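Side-chain contacts in cycloserine biosynthesis protein DcsG (Streptomyces lavendulae, PDB 6JIL), which catalyses the ATP-dependent, magnesium-requiring cyclisation of O-ureido-D-serine to the antibiotic D-cycloserine, as a monomeric ATP-grasp ligase: residues C36-G41 with A64-F69; W57-R62 with L272-L277; V147-R152 with Q175-S180. One frame throughout, in Å; residues are numbered along the deposited sequence.

Contact 1 (C36-G41 with A64-F69)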
loop_
_atom_site.group_PDB
_atom_site.type_symbol
_atom_site.label_atom_id
_atom_site.label_comp_id
_atom_site.label_asym_id
_atom_site.label_seq_id
_atom_site.Cartn_x
_atom_site.Cartn_y
_atom_site.Cartn_z
ATOM N N CYS A 36 -14.719 13.508 -0.456
ATOM C CA CYS A 36 -14.254 14.517 0.493
ATOM C C CYS A 36 -12.739 14.637 0.601
ATOM O O CYS A 36 -12.032 13.635 0.655
ATOM C CB CYS A 36 -14.804 14.208 1.887
ATOM S SG CYS A 36 -16.579 14.043 1.969
ATOM N N ASP A 37 -12.251 15.872 0.650
ATOM C CA ASP A 37 -10.828 16.120 0.793
ATOM C C ASP A 37 -10.562 16.121 2.298
ATOM O O ASP A 37 -11.246 16.819 3.043
ATOM C CB ASP A 37 -10.470 17.475 0.179
ATOM C CG ASP A 37 -8.984 17.760 0.220
ATOM O OD1 ASP A 37 -8.513 18.569 -0.604
ATOM O OD2 ASP A 37 -8.284 17.186 1.080
ATOM N N TRP A 38 -9.584 15.341 2.754
ATOM C CA TRP A 38 -9.318 15.286 4.184
ATOM C C TRP A 38 -8.805 16.601 4.763
ATOM O O TRP A 38 -8.850 16.801 5.983
ATOM C CB TRP A 38 -8.356 14.135 4.532
ATOM C CG TRP A 38 -6.987 14.228 3.929
ATOM C CD1 TRP A 38 -6.637 13.964 2.636
ATOM C CD2 TRP A 38 -5.774 14.585 4.607
ATOM N NE1 TRP A 38 -5.282 14.124 2.468
ATOM C CE2 TRP A 38 -4.727 14.507 3.660
ATOM C CE3 TRP A 38 -5.470 14.961 5.924
ATOM C CZ2 TRP A 38 -3.394 14.793 3.986
ATOM C CZ3 TRP A 38 -4.134 15.246 6.251
ATOM C CH2 TRP A 38 -3.118 15.159 5.284
ATOM N N GLU A 39 -8.329 17.496 3.899
ATOM C CA GLU A 39 -7.819 18.794 4.349
ATOM C C GLU A 39 -8.837 19.925 4.200
ATOM O O GLU A 39 -8.517 21.094 4.397
ATOM C CB GLU A 39 -6.525 19.147 3.605
ATOM C CG GLU A 39 -5.314 18.394 4.146
ATOM C CD GLU A 39 -4.039 18.644 3.363
ATOM O OE1 GLU A 39 -2.952 18.606 3.987
ATOM O OE2 GLU A 39 -4.115 18.861 2.130
ATOM N N ASP A 40 -10.067 19.569 3.848
ATOM C CA ASP A 40 -11.131 20.551 3.688
ATOM C C ASP A 40 -11.796 20.777 5.044
ATOM O O ASP A 40 -12.580 19.953 5.510
ATOM C CB ASP A 40 -12.153 20.035 2.679
ATOM C CG ASP A 40 -13.280 21.015 2.430
ATOM O OD1 ASP A 40 -14.125 20.717 1.559
ATOM O OD2 ASP A 40 -13.326 22.072 3.095
ATOM N N GLY A 41 -11.481 21.902 5.675
ATOM C CA GLY A 41 -12.042 22.199 6.982
ATOM C C GLY A 41 -13.538 22.456 7.020
ATOM O O GLY A 41 -14.115 22.547 8.099
ATOM N N ALA A 64 1.920 12.136 9.913
ATOM C CA ALA A 64 1.356 12.452 11.220
ATOM C C ALA A 64 0.043 13.222 11.099
ATOM O O ALA A 64 -0.900 12.965 11.850
ATOM C CB ALA A 64 2.359 13.258 12.053
ATOM N N GLU A 65 -0.010 14.163 10.157
ATOM C CA GLU A 65 -1.205 14.976 9.941
ATOM C C GLU A 65 -2.405 14.135 9.534
ATOM O O GLU A 65 -3.512 14.349 10.032
ATOM C CB GLU A 65 -0.968 16.037 8.857
ATOM C CG GLU A 65 -0.099 17.214 9.274
ATOM C CD GLU A 65 1.370 16.858 9.421
ATOM O OE1 GLU A 65 2.178 17.777 9.678
ATOM O OE2 GLU A 65 1.725 15.670 9.278
ATOM N N PHE A 66 -2.184 13.184 8.629
ATOM C CA PHE A 66 -3.259 12.327 8.149
ATOM C C PHE A 66 -3.730 11.370 9.239
ATOM O O PHE A 66 -4.931 11.126 9.388
ATOM C CB PHE A 66 -2.811 11.520 6.923
ATOM C CG PHE A 66 -3.886 10.623 6.374
ATOM C CD1 PHE A 66 -4.999 11.159 5.737
ATOM C CD2 PHE A 66 -3.819 9.247 6.547
ATOM C CE1 PHE A 66 -6.028 10.340 5.289
ATOM C CE2 PHE A 66 -4.847 8.420 6.100
ATOM C CZ PHE A 66 -5.951 8.966 5.473
ATOM N N LEU A 67 -2.780 10.823 9.990
ATOM C CA LEU A 67 -3.107 9.908 11.073
ATOM C C LEU A 67 -3.958 10.641 12.109
ATOM O O LEU A 67 -4.896 10.070 12.664
ATOM C CB LEU A 67 -1.827 9.370 11.722
ATOM C CG LEU A 67 -1.184 8.132 11.090
ATOM C CD1 LEU A 67 -0.974 8.365 9.618
ATOM C CD2 LEU A 67 0.152 7.814 11.766
ATOM N N ALA A 68 -3.637 11.909 12.357
ATOM C CA ALA A 68 -4.382 12.716 13.321
ATOM C C ALA A 68 -5.798 12.945 12.798
ATOM O O ALA A 68 -6.772 12.925 13.555
ATOM C CB ALA A 68 -3.675 14.055 13.546
ATOM N N PHE A 69 -5.896 13.162 11.492
ATOM C CA PHE A 69 -7.178 13.386 10.844
ATOM C C PHE A 69 -8.047 12.153 11.039
ATOM O O PHE A 69 -9.180 12.248 11.487
ATOM C CB PHE A 69 -6.974 13.650 9.351
ATOM C CG PHE A 69 -8.215 13.457 8.526
ATOM C CD1 PHE A 69 -9.215 14.418 8.513
ATOM C CD2 PHE A 69 -8.388 12.300 7.771
ATOM C CE1 PHE A 69 -10.380 14.230 7.751
ATOM C CE2 PHE A 69 -9.546 12.100 7.007
ATOM C CZ PHE A 69 -10.540 13.067 6.998
#
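An aromatic cluster joins W38 to F66 and F69, two rings that stand one helical turn apart on helix 63-76. W38 carries the whole contact from its own side. Its CG sits between the backbone N and the carbonyl carbon (chi1 62°), which lays the indole against F66 and the helix backbone. F66 meets the indole edge-to-face. Its CD1 edge stands over the middle of one indole face, 3.7 Å from W38 CD2, with the planes at 87°. F66 CB lies over the six-membered ring of the W38 indole as a CH-pi contact, 4.2 Å from the centroid. The far rim of the indole reaches the helix backbone, where W38 CZ3 is 3.6 Å from F66 CA. The other face of the indole is covered by the side chain of E39, whose CG lies over its centre.

W38 follows strand 33-37, an outermost strand of the four-stranded parallel sheet. It lies in a type I turn from D37 to D40, and the cluster packs this strand end against helix 63-76. D37 OD2 accepts from E39 N (2.8 Å) from above the carboxylate plane. This Asx turn ties down the backbone on both sides of W38.

F69 offers its face to W38. W38 CB sits over the F69 ring, offset toward the rim, and is 3.4 Å from F69 CE2. This is a CH-pi contact. The five-membered ring of W38 also turns its edge toward the same phenyl ring, with the planes at 57°. W45 adds another edge-to-face ring to F69, and W59 meets F66. The indole nitrogen of W38 is satisfied outside the cluster, by the carboxylate of D9. E65 adds a light touch, its CB 4.2 Å from W38 CZ3.

Contact 2 (W57-R62 with L272-L277)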
loop_
_atom_site.group_PDB
_atom_site.type_symbol
_atom_site.label_atom_id
_atom_site.label_comp_id
_atom_site.label_asym_id
_atom_site.label_seq_id
_atom_site.Cartn_x
_atom_site.Cartn_y
_atom_site.Cartn_z
ATOM N N TRP A 57 -3.789 10.443 -0.956
ATOM C CA TRP A 57 -2.393 10.093 -1.149
ATOM C C TRP A 57 -1.289 11.066 -0.784
ATOM O O TRP A 57 -0.113 10.689 -0.805
ATOM C CB TRP A 57 -2.204 9.547 -2.564
ATOM C CG TRP A 57 -3.035 8.298 -2.783
ATOM C CD1 TRP A 57 -3.351 7.346 -1.847
ATOM C CD2 TRP A 57 -3.646 7.871 -4.003
ATOM N NE1 TRP A 57 -4.124 6.361 -2.408
ATOM C CE2 TRP A 57 -4.319 6.655 -3.732
ATOM C CE3 TRP A 57 -3.691 8.393 -5.300
ATOM C CZ2 TRP A 57 -5.027 5.958 -4.710
ATOM C CZ3 TRP A 57 -4.400 7.697 -6.278
ATOM C CH2 TRP A 57 -5.057 6.493 -5.975
ATOM N N THR A 58 -1.636 12.299 -0.431
ATOM C CA THR A 58 -0.591 13.229 -0.031
ATOM C C THR A 58 -0.239 12.940 1.430
ATOM O O THR A 58 0.583 13.632 2.025
ATOM C CB THR A 58 -1.021 14.719 -0.180
ATOM O OG1 THR A 58 -2.187 14.978 0.610
ATOM C CG2 THR A 58 -1.305 15.041 -1.632
ATOM N N TRP A 59 -0.860 11.914 2.007
ATOM C CA TRP A 59 -0.569 11.565 3.394
ATOM C C TRP A 59 0.901 11.194 3.491
ATOM O O TRP A 59 1.510 11.308 4.556
ATOM C CB TRP A 59 -1.428 10.386 3.877
ATOM C CG TRP A 59 -1.097 9.054 3.245
ATOM C CD1 TRP A 59 -1.700 8.483 2.157
ATOM C CD2 TRP A 59 -0.065 8.146 3.649
ATOM N NE1 TRP A 59 -1.106 7.281 1.857
ATOM C CE2 TRP A 59 -0.098 7.050 2.755
ATOM C CE3 TRP A 59 0.886 8.153 4.678
ATOM C CZ2 TRP A 59 0.787 5.972 2.857
ATOM C CZ3 TRP A 59 1.766 7.080 4.776
ATOM C CH2 TRP A 59 1.709 6.006 3.870
ATOM N N ALA A 60 1.466 10.750 2.370
ATOM C CA ALA A 60 2.871 10.367 2.311
ATOM C C ALA A 60 3.785 11.564 2.543
ATOM O O ALA A 60 4.963 11.395 2.844
ATOM C CB ALA A 60 3.189 9.733 0.964
ATOM N N GLU A 61 3.238 12.768 2.385
ATOM C CA GLU A 61 3.995 14.003 2.584
ATOM C C GLU A 61 3.800 14.534 3.995
ATOM O O GLU A 61 4.620 15.300 4.494
ATOM C CB GLU A 61 3.547 15.076 1.595
ATOM C CG GLU A 61 4.135 14.923 0.223
ATOM C CD GLU A 61 3.429 15.788 -0.788
ATOM O OE1 GLU A 61 3.209 16.986 -0.496
ATOM O OE2 GLU A 61 3.096 15.274 -1.880
ATOM N N ARG A 62 2.705 14.131 4.627
ATOM C CA ARG A 62 2.406 14.565 5.983
ATOM C C ARG A 62 1.669 13.453 6.723
ATOM O O ARG A 62 0.488 13.560 7.043
ATOM C CB ARG A 62 1.584 15.859 5.953
ATOM C CG ARG A 62 0.513 15.914 4.875
ATOM C CD ARG A 62 -0.164 17.279 4.852
ATOM N NE ARG A 62 0.785 18.363 4.594
ATOM C CZ ARG A 62 1.387 18.576 3.425
ATOM N NH1 ARG A 62 1.142 17.779 2.387
ATOM N NH2 ARG A 62 2.239 19.587 3.291
ATOM N N LEU A 272 -4.031 -1.867 2.548
ATOM C CA LEU A 272 -5.336 -2.175 3.107
ATOM C C LEU A 272 -6.149 -0.964 3.529
ATOM O O LEU A 272 -7.358 -1.069 3.748
ATOM C CB LEU A 272 -5.148 -3.092 4.309
ATOM C CG LEU A 272 -4.178 -4.236 4.021
ATOM C CD1 LEU A 272 -4.000 -5.073 5.263
ATOM C CD2 LEU A 272 -4.703 -5.074 2.860
ATOM N N CYS A 273 -5.490 0.182 3.646
ATOM C CA CYS A 273 -6.165 1.397 4.076
ATOM C C CYS A 273 -6.748 2.200 2.929
ATOM O O CYS A 273 -7.961 2.354 2.846
ATOM C CB CYS A 273 -5.207 2.273 4.871
ATOM S SG CYS A 273 -5.969 3.776 5.479
ATOM N N GLU A 274 -5.880 2.719 2.062
ATOM C CA GLU A 274 -6.302 3.511 0.909
ATOM C C GLU A 274 -5.581 3.038 -0.361
ATOM O O GLU A 274 -4.797 3.773 -0.955
ATOM C CB GLU A 274 -6.006 4.991 1.161
ATOM C CG GLU A 274 -4.724 5.258 1.933
ATOM C CD GLU A 274 -3.516 4.559 1.338
ATOM O OE1 GLU A 274 -3.441 3.312 1.425
ATOM O OE2 GLU A 274 -2.642 5.252 0.777
ATOM N N PRO A 275 -5.855 1.803 -0.797
ATOM C CA PRO A 275 -5.217 1.246 -1.989
ATOM C C PRO A 275 -5.785 1.641 -3.335
ATOM O O PRO A 275 -6.987 1.890 -3.487
ATOM C CB PRO A 275 -5.392 -0.240 -1.786
ATOM C CG PRO A 275 -6.801 -0.289 -1.235
ATOM C CD PRO A 275 -6.750 0.801 -0.182
ATOM N N SER A 276 -4.900 1.701 -4.315
ATOM C CA SER A 276 -5.337 1.924 -5.674
ATOM C C SER A 276 -5.783 0.482 -5.916
ATOM O O SER A 276 -5.039 -0.461 -5.613
ATOM C CB SER A 276 -4.157 2.272 -6.572
ATOM O OG SER A 276 -4.429 1.942 -7.924
ATOM N N LEU A 277 -6.990 0.298 -6.426
ATOM C CA LEU A 277 -7.510 -1.051 -6.644
ATOM C C LEU A 277 -7.518 -1.550 -8.089
ATOM O O LEU A 277 -7.723 -2.737 -8.323
ATOM C CB LEU A 277 -8.917 -1.135 -6.048
ATOM C CG LEU A 277 -8.952 -0.924 -4.531
ATOM C CD1 LEU A 277 -10.356 -0.563 -4.074
ATOM C CD2 LEU A 277 -8.475 -2.191 -3.836
#
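E274 OE2 takes the shortest bond of the contact, 2.8 Å from W59 NE1. The bond is bent, at 138°. The indole N-H meets OE2 from above the carboxylate plane, and the oxygen is tilted from the indole plane. W57 CD1 also lies close to this oxygen, at 3.4 Å, and is a packing neighbour. The backbone of the same glutamate serves the second tryptophan: W57 NE1 donates to E274 O at 3.0 Å. This bond is nearly straight (167°), and the oxygen lies in the indole plane. E274 thus holds two indoles, one through its side chain and one through its carbonyl. Its chain bends at chi2 (52°), which turns the carboxylate toward W59. S276 packs loosely against W57: S276 CA is 4.2 Å from W57 CZ2. S276 OG bonds to R220, and the S276 carbonyl oxygen to R254; both arginines are inferred active-site residues. The contact joins the loop after strand 50-55 of the parallel sheet to the loop that follows the magnesium ligands E269 and E271, at the edge of the ATP-grasp active site.

Contact 3 (V147-R152 with Q175-S180). With ADP (adenosine-5'-diphosphate), chain G.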
loop_
_atom_site.group_PDB
_atom_site.type_symbol
_atom_site.label_atom_id
_atom_site.label_comp_id
_atom_site.label_asym_id
_atom_site.label_seq_id
_atom_site.Cartn_x
_atom_site.Cartn_y
_atom_site.Cartn_z
ATOM N N VAL A 147 11.764 6.524 -2.818
ATOM C CA VAL A 147 12.228 5.163 -3.014
ATOM C C VAL A 147 13.375 5.220 -4.007
ATOM O O VAL A 147 13.262 5.879 -5.042
ATOM C CB VAL A 147 11.125 4.269 -3.592
ATOM C CG1 VAL A 147 11.676 2.890 -3.861
ATOM C CG2 VAL A 147 9.953 4.199 -2.628
ATOM N N GLN A 148 14.479 4.542 -3.696
ATOM C CA GLN A 148 15.635 4.549 -4.585
ATOM C C GLN A 148 16.402 3.227 -4.648
ATOM O O GLN A 148 16.406 2.435 -3.703
ATOM C CB GLN A 148 16.604 5.680 -4.199
ATOM C CG GLN A 148 15.996 7.078 -4.263
ATOM C CD GLN A 148 17.030 8.193 -4.138
ATOM O OE1 GLN A 148 16.683 9.358 -3.916
ATOM N NE2 GLN A 148 18.303 7.842 -4.291
ATOM N N ARG A 149 17.067 3.032 -5.783
ATOM C CA ARG A 149 17.858 1.845 -6.078
ATOM C C ARG A 149 19.349 2.181 -6.002
ATOM O O ARG A 149 19.780 3.230 -6.483
ATOM C CB ARG A 149 17.486 1.364 -7.483
ATOM C CG ARG A 149 18.232 0.167 -8.001
ATOM C CD ARG A 149 17.749 -0.147 -9.408
ATOM N NE ARG A 149 18.350 -1.359 -9.950
ATOM C CZ ARG A 149 17.877 -2.007 -11.007
ATOM N NH1 ARG A 149 16.799 -1.557 -11.633
ATOM N NH2 ARG A 149 18.470 -3.114 -11.424
ATOM N N TYR A 150 20.133 1.297 -5.394
ATOM C CA TYR A 150 21.576 1.521 -5.270
ATOM C C TYR A 150 22.418 0.266 -5.482
ATOM O O TYR A 150 22.009 -0.839 -5.116
ATOM C CB TYR A 150 21.946 2.063 -3.878
ATOM C CG TYR A 150 21.250 3.332 -3.446
ATOM C CD1 TYR A 150 20.002 3.295 -2.817
ATOM C CD2 TYR A 150 21.852 4.574 -3.648
ATOM C CE1 TYR A 150 19.371 4.474 -2.399
ATOM C CE2 TYR A 150 21.240 5.746 -3.238
ATOM C CZ TYR A 150 20.004 5.696 -2.616
ATOM O OH TYR A 150 19.419 6.872 -2.214
ATOM N N GLN A 151 23.599 0.451 -6.062
ATOM C CA GLN A 151 24.548 -0.641 -6.252
ATOM C C GLN A 151 25.163 -0.733 -4.858
ATOM O O GLN A 151 25.286 0.288 -4.188
ATOM C CB GLN A 151 25.612 -0.250 -7.279
ATOM C CG GLN A 151 25.107 -0.186 -8.711
ATOM C CD GLN A 151 26.076 0.527 -9.641
ATOM O OE1 GLN A 151 25.932 0.479 -10.864
ATOM N NE2 GLN A 151 27.064 1.204 -9.062
ATOM N N ARG A 152 25.548 -1.923 -4.409
ATOM C CA ARG A 152 26.092 -2.049 -3.057
ATOM C C ARG A 152 27.297 -1.171 -2.736
ATOM O O ARG A 152 27.591 -0.917 -1.566
ATOM C CB ARG A 152 26.430 -3.506 -2.728
ATOM C CG ARG A 152 27.583 -4.106 -3.504
ATOM C CD ARG A 152 28.172 -5.249 -2.703
ATOM N NE ARG A 152 27.120 -6.106 -2.176
ATOM C CZ ARG A 152 27.086 -6.581 -0.935
ATOM N NH1 ARG A 152 28.052 -6.288 -0.074
ATOM N NH2 ARG A 152 26.073 -7.338 -0.548
ATOM N N GLN A 175 16.011 -3.179 1.621
ATOM C CA GLN A 175 15.724 -4.483 1.025
ATOM C C GLN A 175 16.665 -4.758 -0.131
ATOM O O GLN A 175 17.118 -3.842 -0.811
ATOM C CB GLN A 175 14.297 -4.560 0.458
ATOM C CG GLN A 175 13.176 -4.152 1.375
ATOM C CD GLN A 175 11.826 -4.187 0.676
ATOM O OE1 GLN A 175 11.668 -3.649 -0.419
ATOM N NE2 GLN A 175 10.845 -4.816 1.309
ATOM N N PRO A 176 16.985 -6.034 -0.359
ATOM C CA PRO A 176 17.871 -6.313 -1.484
ATOM C C PRO A 176 17.024 -6.076 -2.728
ATOM O O PRO A 176 15.807 -6.251 -2.685
ATOM C CB PRO A 176 18.207 -7.786 -1.298
ATOM C CG PRO A 176 16.979 -8.331 -0.625
ATOM C CD PRO A 176 16.689 -7.261 0.401
ATOM N N TYR A 177 17.647 -5.661 -3.822
ATOM C CA TYR A 177 16.902 -5.438 -5.051
ATOM C C TYR A 177 16.548 -6.783 -5.683
ATOM O O TYR A 177 17.439 -7.566 -6.020
ATOM C CB TYR A 177 17.725 -4.624 -6.052
ATOM C CG TYR A 177 16.905 -4.213 -7.246
ATOM C CD1 TYR A 177 16.042 -3.120 -7.176
ATOM C CD2 TYR A 177 16.922 -4.962 -8.420
ATOM C CE1 TYR A 177 15.210 -2.786 -8.243
ATOM C CE2 TYR A 177 16.090 -4.637 -9.495
ATOM C CZ TYR A 177 15.235 -3.551 -9.398
ATOM O OH TYR A 177 14.388 -3.239 -10.436
ATOM N N VAL A 178 15.252 -7.047 -5.837
ATOM C CA VAL A 178 14.767 -8.289 -6.441
ATOM C C VAL A 178 14.979 -8.190 -7.950
ATOM O O VAL A 178 14.274 -7.459 -8.644
ATOM C CB VAL A 178 13.268 -8.505 -6.120
ATOM C CG1 VAL A 178 12.714 -9.690 -6.910
ATOM C CG2 VAL A 178 13.098 -8.740 -4.624
ATOM N N GLU A 179 15.962 -8.936 -8.439
ATOM C CA GLU A 179 16.350 -8.937 -9.846
ATOM C C GLU A 179 15.276 -9.235 -10.886
ATOM O O GLU A 179 15.336 -8.712 -12.002
ATOM C CB GLU A 179 17.526 -9.899 -10.048
ATOM C CG GLU A 179 18.712 -9.610 -9.128
ATOM C CD GLU A 179 19.939 -10.442 -9.463
ATOM O OE1 GLU A 179 19.835 -11.689 -9.491
ATOM O OE2 GLU A 179 21.014 -9.847 -9.695
ATOM N N SER A 180 14.299 -10.066 -10.545
ATOM C CA SER A 180 13.259 -10.394 -11.513
ATOM C C SER A 180 12.386 -9.198 -11.860
ATOM O O SER A 180 11.778 -9.168 -12.919
ATOM C CB SER A 180 12.365 -11.524 -10.996
ATOM O OG SER A 180 11.510 -11.069 -9.961
HETATM P PB ADP G . 5.428 2.273 -2.739
HETATM O O1B ADP G . 4.851 1.730 -4.144
HETATM O O2B ADP G . 4.357 2.146 -1.658
HETATM O O3B ADP G . 5.815 3.759 -2.907
HETATM P PA ADP G . 7.067 0.099 -3.126
HETATM O O1A ADP G . 7.470 -0.971 -2.216
HETATM O O2A ADP G . 5.806 -0.412 -3.950
HETATM O O3A ADP G . 6.736 1.430 -2.240
HETATM O "O5'" ADP G . 8.311 0.434 -4.089
HETATM C "C5'" ADP G . 7.857 1.185 -5.215
HETATM C "C4'" ADP G . 8.438 0.555 -6.488
HETATM O "O4'" ADP G . 9.871 0.415 -6.362
HETATM C "C3'" ADP G . 7.868 -0.839 -6.720
HETATM O "O3'" ADP G . 6.678 -0.800 -7.500
HETATM C "C2'" ADP G . 9.019 -1.572 -7.413
HETATM O "O2'" ADP G . 8.963 -1.422 -8.835
HETATM C "C1'" ADP G . 10.278 -0.918 -6.800
HETATM N N9 ADP G . 10.813 -1.722 -5.663
HETATM C C8 ADP G . 10.734 -1.421 -4.325
HETATM N N7 ADP G . 11.357 -2.316 -3.617
HETATM C C5 ADP G . 11.878 -3.251 -4.437
HETATM C C6 ADP G . 12.813 -4.309 -4.270
HETATM N N6 ADP G . 13.222 -4.700 -3.003
HETATM N N1 ADP G . 13.309 -4.912 -5.367
HETATM C C2 ADP G . 12.951 -4.540 -6.598
HETATM N N3 ADP G . 12.084 -3.550 -6.803
HETATM C C4 ADP G . 11.530 -2.887 -5.771
#
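R149 is extended throughout, with CG opposite the backbone N (chi1 178°) and no bend as far as NE. This carries its guanidinium from strand 148-151 across to Y177. The Y177 ring is also swung away from its own backbone N (chi1 -172°), which carries it to a place between R149 and the bound ADP. R149 lies over one face of the ring and ADP C2 over the opposite one.

The guanidinium lies flat on the phenol, with planes 15° apart and centres 3.7 Å apart. The stack is a cation-pi contact offset toward the rim, with R149 CZ 3.5 Å from Y177 CZ. R149 CD adds a CH-pi contact over the same face. The hydroxyl of Y177 lies over the guanidinium face, so its closeness to R149 NH1 is stacking and not a hydrogen bond.

Salt bridges fix the guanidinium above the ring: NE pairs with E133 and NH2 with D182. NH1 bonds to the carbonyl of L206, and the three partners together hold the guanidinium plane in place. D182 also bonds the Y177 hydroxyl, so one carboxylate holds both partners of the stack.

ADP C2 sits near the rim of Y177, at 3.3 Å from Y177 CE1. The adenine edge is read by the chain on both sides of Y177. V178 N donates to ADP N1 at 2.9 Å. ADP N6 gives one bond to P176 O, at 3.0 Å, and another to Q175 OE1, at 3.2 Å. Q175 OE1 also accepts from K137, an ATP-binding residue. V147 CG1 lies more loosely beside the ribose, 4.0 Å from ADP O4'.

Backbone bonds to N6 and N1 from the end of strand 172-176 and the residues just after it are characteristic of the adenine pocket of ATP-grasp enzymes.

How the contacts relate
Contacts 1 and 2 are neighbours, with centres 12 Å apart, and their segments alternate along the chain. F66 packs on W59, and W38 on T58 and R62, so the aromatic cluster of contact 1 runs into the W57-R62 segment of contact 2. Contact 1 is buried but lies far from the chain centre, and is mainly apolar. Contact 2 is more central, partly buried, and relies on indole N-H bonds beside the active site. Contact 3 stands apart, about 17 Å from contact 1 and 9 Å from contact 2 between nearest atoms. It is partly buried and far from the centre, in the antiparallel sheet of strands 148-151 and 172-176, where a charged stack backs the nucleotide.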